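Local coordinates for acyl-CoA hydrolase (PDB 1Y7U), which hydrolyses acyl-CoA thioesters, probably those of long-chain fatty acids, and binds coenzyme A in its hotdog-fold pocket, at the interface of chains A and B. Coordinates in Å, arbitrary orientation; residue numbers count along the deposited sequence, not the author numbering. Chains: chain A/B, Acyl-CoA hydrolase.

Contact 1: the interface of chains A and B. Residues chain A 43, 47, 66-67; chain B 40, 43, 70, 72.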
loop_
_atom_site.group_PDB
_atom_site.type_symbol
_atom_site.label_atom_id
_atom_site.label_comp_id
_atom_site.label_asym_id
_atom_site.label_seq_id
_atom_site.Cartn_x
_atom_site.Cartn_y
_atom_site.Cartn_z
ATOM N N LEU A 43 -5.878 2.793 -15.465
ATOM C CA LEU A 43 -6.335 4.176 -15.467
ATOM C C LEU A 43 -5.587 4.994 -14.417
ATOM O O LEU A 43 -5.106 6.089 -14.703
ATOM C CB LEU A 43 -7.837 4.232 -15.207
ATOM C CG LEU A 43 -8.692 3.529 -16.266
ATOM C CD1 LEU A 43 -10.137 3.439 -15.813
ATOM C CD2 LEU A 43 -8.575 4.278 -17.574
ATOM N N ASP A 47 -3.168 8.295 -15.621
ATOM C CA ASP A 47 -3.328 9.629 -15.058
ATOM C C ASP A 47 -2.061 10.065 -14.319
ATOM O O ASP A 47 -1.610 11.201 -14.454
ATOM C CB ASP A 47 -4.530 9.642 -14.100
ATOM C CG ASP A 47 -4.687 10.963 -13.361
ATOM O OD1 ASP A 47 -4.944 11.991 -14.020
ATOM O OD2 ASP A 47 -4.556 10.978 -12.115
ATOM N N SER A 66 -9.990 15.877 -17.185
ATOM C CA SER A 66 -10.781 14.830 -17.797
ATOM C C SER A 66 -9.973 13.653 -18.306
ATOM O O SER A 66 -8.754 13.731 -18.471
ATOM C CB SER A 66 -11.599 15.410 -18.956
ATOM O OG SER A 66 -10.758 15.821 -20.027
HETATM N N MSE A 67 -10.681 12.562 -18.556
HETATM C CA MSE A 67 -10.093 11.346 -19.091
HETATM C C MSE A 67 -10.885 11.041 -20.355
HETATM O O MSE A 67 -12.120 11.043 -20.331
HETATM C CB MSE A 67 -10.264 10.189 -18.105
HETATM C CG MSE A 67 -8.973 9.633 -17.533
HETATM SE SE MSE A 67 -7.891 8.605 -18.765
HETATM C CE MSE A 67 -6.592 7.935 -17.503
ATOM N N GLY B 40 -6.741 9.857 -11.205
ATOM C CA GLY B 40 -6.459 8.435 -11.233
ATOM C C GLY B 40 -7.055 7.677 -10.059
ATOM O O GLY B 40 -7.617 6.592 -10.235
ATOM N N LEU B 43 -10.639 7.364 -10.790
ATOM C CA LEU B 43 -10.855 6.404 -11.870
ATOM C C LEU B 43 -10.760 4.968 -11.350
ATOM O O LEU B 43 -11.580 4.124 -11.694
ATOM C CB LEU B 43 -9.840 6.589 -13.003
ATOM C CG LEU B 43 -10.046 7.549 -14.188
ATOM C CD1 LEU B 43 -11.514 7.832 -14.393
ATOM C CD2 LEU B 43 -9.290 8.830 -13.946
ATOM N N VAL B 70 -14.653 10.807 -18.882
ATOM C CA VAL B 70 -14.906 11.196 -17.494
ATOM C C VAL B 70 -14.528 12.638 -17.221
ATOM O O VAL B 70 -13.370 13.015 -17.370
ATOM C CB VAL B 70 -14.125 10.323 -16.474
ATOM C CG1 VAL B 70 -14.520 10.716 -15.059
ATOM C CG2 VAL B 70 -14.402 8.854 -16.696
ATOM N N PHE B 72 -14.042 15.572 -14.511
ATOM C CA PHE B 72 -13.879 15.845 -13.082
ATOM C C PHE B 72 -14.451 17.225 -12.749
ATOM O O PHE B 72 -13.740 18.232 -12.716
ATOM C CB PHE B 72 -12.402 15.716 -12.697
ATOM C CG PHE B 72 -11.889 14.319 -12.836
ATOM C CD1 PHE B 72 -11.183 13.932 -13.968
ATOM C CD2 PHE B 72 -12.228 13.352 -11.898
ATOM C CE1 PHE B 72 -10.828 12.594 -14.170
ATOM C CE2 PHE B 72 -11.879 12.014 -12.090
ATOM C CZ PHE B 72 -11.181 11.635 -13.229
#
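A:Met67 and B:Val70 meet backbone to backbone, as an antiparallel bridge that carries a sheet from one hotdog subunit into the other. A:Met67 N donates to B:Val70 O at 3.0 Å, and B:Val70 N returns a bond to A:Met67 O at 2.9 Å.

From this bridge the selenomethionine side chain heads back towards the helices. It bends at chi2 (-72°), and its CG rests on the CD2 methyl of B:Leu43, 3.7 Å away. The two side chains meet at a slant, CG of one lying against a branch tip of the other. B:Leu43 faces its own twin as well: its CB lies 3.8 Å from the CB of A:Leu43. The leucines therefore touch through the bases of their side chains, and B:Leu43 spans from the opposing helix to the selenomethionine.

On the other side of the leucines, A:Asp47 reaches the start of the partner helix. CG stands anti to the backbone N (chi1 174°), which carries OD2 across to B:Gly40 N, the donor, at 2.6 Å. The N-H comes in from above the carboxylate plane, 68° out of it. This bond ties the aspartate to the first turn of the partner helix. In thioesterases of this family an aspartate at this helix position is the likely catalytic acid/base.

B:Phe72 turns the edge of its ring to A:Ser66, whose backbone N lies in the ring plane, 3.9 Å from CD1. On one face of the same ring, near the rim, sits CG1 of B:Val70. A:Ser66 itself belongs to the coenzyme A site, so the edge of the bridge borders the ligand.

The patch lies at the dimer core, where the central helices 39-58 of both chains run beside each other and strand 61-67 of A joins strand 70-71 of B.

Contact 2: the interface of chains A and B. Residues chain A 61-63, 125-127; chain B 32-34.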
loop_
_atom_site.group_PDB
_atom_site.type_symbol
_atom_site.label_atom_id
_atom_site.label_comp_id
_atom_site.label_asym_id
_atom_site.label_seq_id
_atom_site.Cartn_x
_atom_site.Cartn_y
_atom_site.Cartn_z
ATOM N N GLU A 61 1.667 23.482 -10.794
ATOM C CA GLU A 61 0.982 22.430 -10.065
ATOM C C GLU A 61 -0.302 22.175 -10.848
ATOM O O GLU A 61 -1.182 23.028 -10.892
ATOM C CB GLU A 61 0.657 22.895 -8.644
ATOM C CG GLU A 61 1.190 24.282 -8.303
ATOM C CD GLU A 61 0.985 24.651 -6.845
ATOM O OE1 GLU A 61 1.506 23.929 -5.972
ATOM O OE2 GLU A 61 0.306 25.664 -6.571
ATOM N N CYS A 62 -0.410 21.003 -11.465
ATOM C CA CYS A 62 -1.590 20.697 -12.260
ATOM C C CYS A 62 -2.649 19.829 -11.609
ATOM O O CYS A 62 -2.414 19.161 -10.608
ATOM C CB CYS A 62 -1.167 20.074 -13.579
ATOM S SG CYS A 62 -0.196 21.213 -14.566
ATOM N N VAL A 63 -3.825 19.857 -12.218
ATOM C CA VAL A 63 -4.995 19.118 -11.763
ATOM C C VAL A 63 -5.588 18.395 -12.977
ATOM O O VAL A 63 -5.545 18.908 -14.094
ATOM C CB VAL A 63 -6.028 20.101 -11.190
ATOM C CG1 VAL A 63 -7.349 19.934 -11.893
ATOM C CG2 VAL A 63 -6.162 19.907 -9.705
ATOM N N LEU A 125 -2.910 25.322 -12.399
ATOM C CA LEU A 125 -3.521 26.253 -11.468
ATOM C C LEU A 125 -2.538 27.048 -10.615
ATOM O O LEU A 125 -1.432 26.596 -10.312
ATOM C CB LEU A 125 -4.503 25.511 -10.564
ATOM C CG LEU A 125 -5.716 24.920 -11.286
ATOM C CD1 LEU A 125 -6.754 24.444 -10.273
ATOM C CD2 LEU A 125 -6.323 25.982 -12.184
ATOM N N SER A 126 -2.956 28.252 -10.244
ATOM C CA SER A 126 -2.142 29.120 -9.410
ATOM C C SER A 126 -2.409 28.705 -7.975
ATOM O O SER A 126 -3.393 28.012 -7.695
ATOM C CB SER A 126 -2.554 30.577 -9.601
ATOM O OG SER A 126 -3.883 30.797 -9.151
ATOM N N LYS A 127 -1.545 29.141 -7.065
ATOM C CA LYS A 127 -1.698 28.800 -5.658
ATOM C C LYS A 127 -3.098 29.087 -5.114
ATOM O O LYS A 127 -3.443 28.625 -4.031
ATOM C CB LYS A 127 -0.642 29.524 -4.827
ATOM C CG LYS A 127 0.768 29.278 -5.329
ATOM C CD LYS A 127 1.816 29.838 -4.380
ATOM C CE LYS A 127 2.043 28.914 -3.190
ATOM N NZ LYS A 127 2.616 27.603 -3.612
ATOM N N ASN B 32 -2.642 15.577 -4.869
ATOM C CA ASN B 32 -1.591 16.124 -5.715
ATOM C C ASN B 32 -1.027 17.330 -4.986
ATOM O O ASN B 32 -1.377 17.578 -3.829
ATOM C CB ASN B 32 -2.123 16.532 -7.088
ATOM C CG ASN B 32 -3.332 17.427 -7.004
ATOM O OD1 ASN B 32 -3.471 18.215 -6.067
ATOM N ND2 ASN B 32 -4.212 17.326 -7.996
ATOM N N ASP B 33 -0.176 18.078 -5.681
ATOM C CA ASP B 33 0.465 19.268 -5.135
ATOM C C ASP B 33 -0.505 20.429 -4.930
ATOM O O ASP B 33 -0.115 21.501 -4.467
ATOM C CB ASP B 33 1.614 19.698 -6.057
ATOM C CG ASP B 33 1.458 19.165 -7.477
ATOM O OD1 ASP B 33 0.445 19.478 -8.135
ATOM O OD2 ASP B 33 2.356 18.428 -7.932
ATOM N N HIS B 34 -1.771 20.202 -5.265
ATOM C CA HIS B 34 -2.813 21.218 -5.136
ATOM C C HIS B 34 -3.838 20.824 -4.094
ATOM O O HIS B 34 -4.946 21.356 -4.063
ATOM C CB HIS B 34 -3.513 21.430 -6.463
ATOM C CG HIS B 34 -3.275 22.783 -7.035
ATOM N ND1 HIS B 34 -3.669 23.935 -6.392
ATOM C CD2 HIS B 34 -2.642 23.176 -8.164
ATOM C CE1 HIS B 34 -3.286 24.982 -7.101
ATOM N NE2 HIS B 34 -2.660 24.548 -8.180
#
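B:His34 pushes its imidazole between the start of strand 61-67 and the end of strand 112-125 of chain A, in a subunit contact of the hotdog thioesterase dimer. The ring is the tightly packed part. A:Glu61 lies across one face, its carboxylate carbon CD 3.8 Å above the plane and displaced towards the rim. The side chains cross at about a right angle, with carboxylate and ring tilted 44° apart. CB of A:Glu61 also packs against the CD2 corner of the ring.

At the ring's edge are backbone groups: the O of A:Leu125, the carbonyl carbon of A:Ser126 and that of A:Glu61 all lie in its plane. NE2 donates a weak, nearly straight hydrogen bond to A:Leu125 O, 3.2 Å long with 173° at the hydrogen.

Towards B:Asn32 and B:Asp33 the contact loosens. B:Asp33 turns OD1 to CB of A:Glu61, 3.5 Å away, and its backbone O towards OE1, with no hydrogen bond between the two residues. OD1 of the one carboxylate and OE1 of the other are 5.1 Å apart, and their like charges would probably discourage closer approach. ND2 of B:Asn32 touches CG2 of A:Val63 at 3.7 Å, without a hydrogen bond across. Its amide is steadied from within the loop: B:His34 N donates to OD1 at 2.7 Å, from above the carbonyl plane. With chi1 at 52°, CG sits between backbone N and carbonyl carbon, folding the amide back towards the N-H of B:His34. By homology with related hotdog thioesterases, B:Asn32 is probably the catalytic asparagine.

Contact 1 and contact 2 lie about 16 Å apart, measured between the centres of their C-alpha atoms. They share strand 61-67 of chain A: contact 2 takes its first residues, contact 1 its last, so both ends of the strand meet chain B. From chain B, the loop of contact 2 leads within a few residues into the helix start of contact 1. The likely catalytic asparagine and aspartate thus come from different chains, which suggests that the active site is completed across the dimer. The two-fold repeats both contacts with chains exchanged, and the deposited assembly gathers six copies.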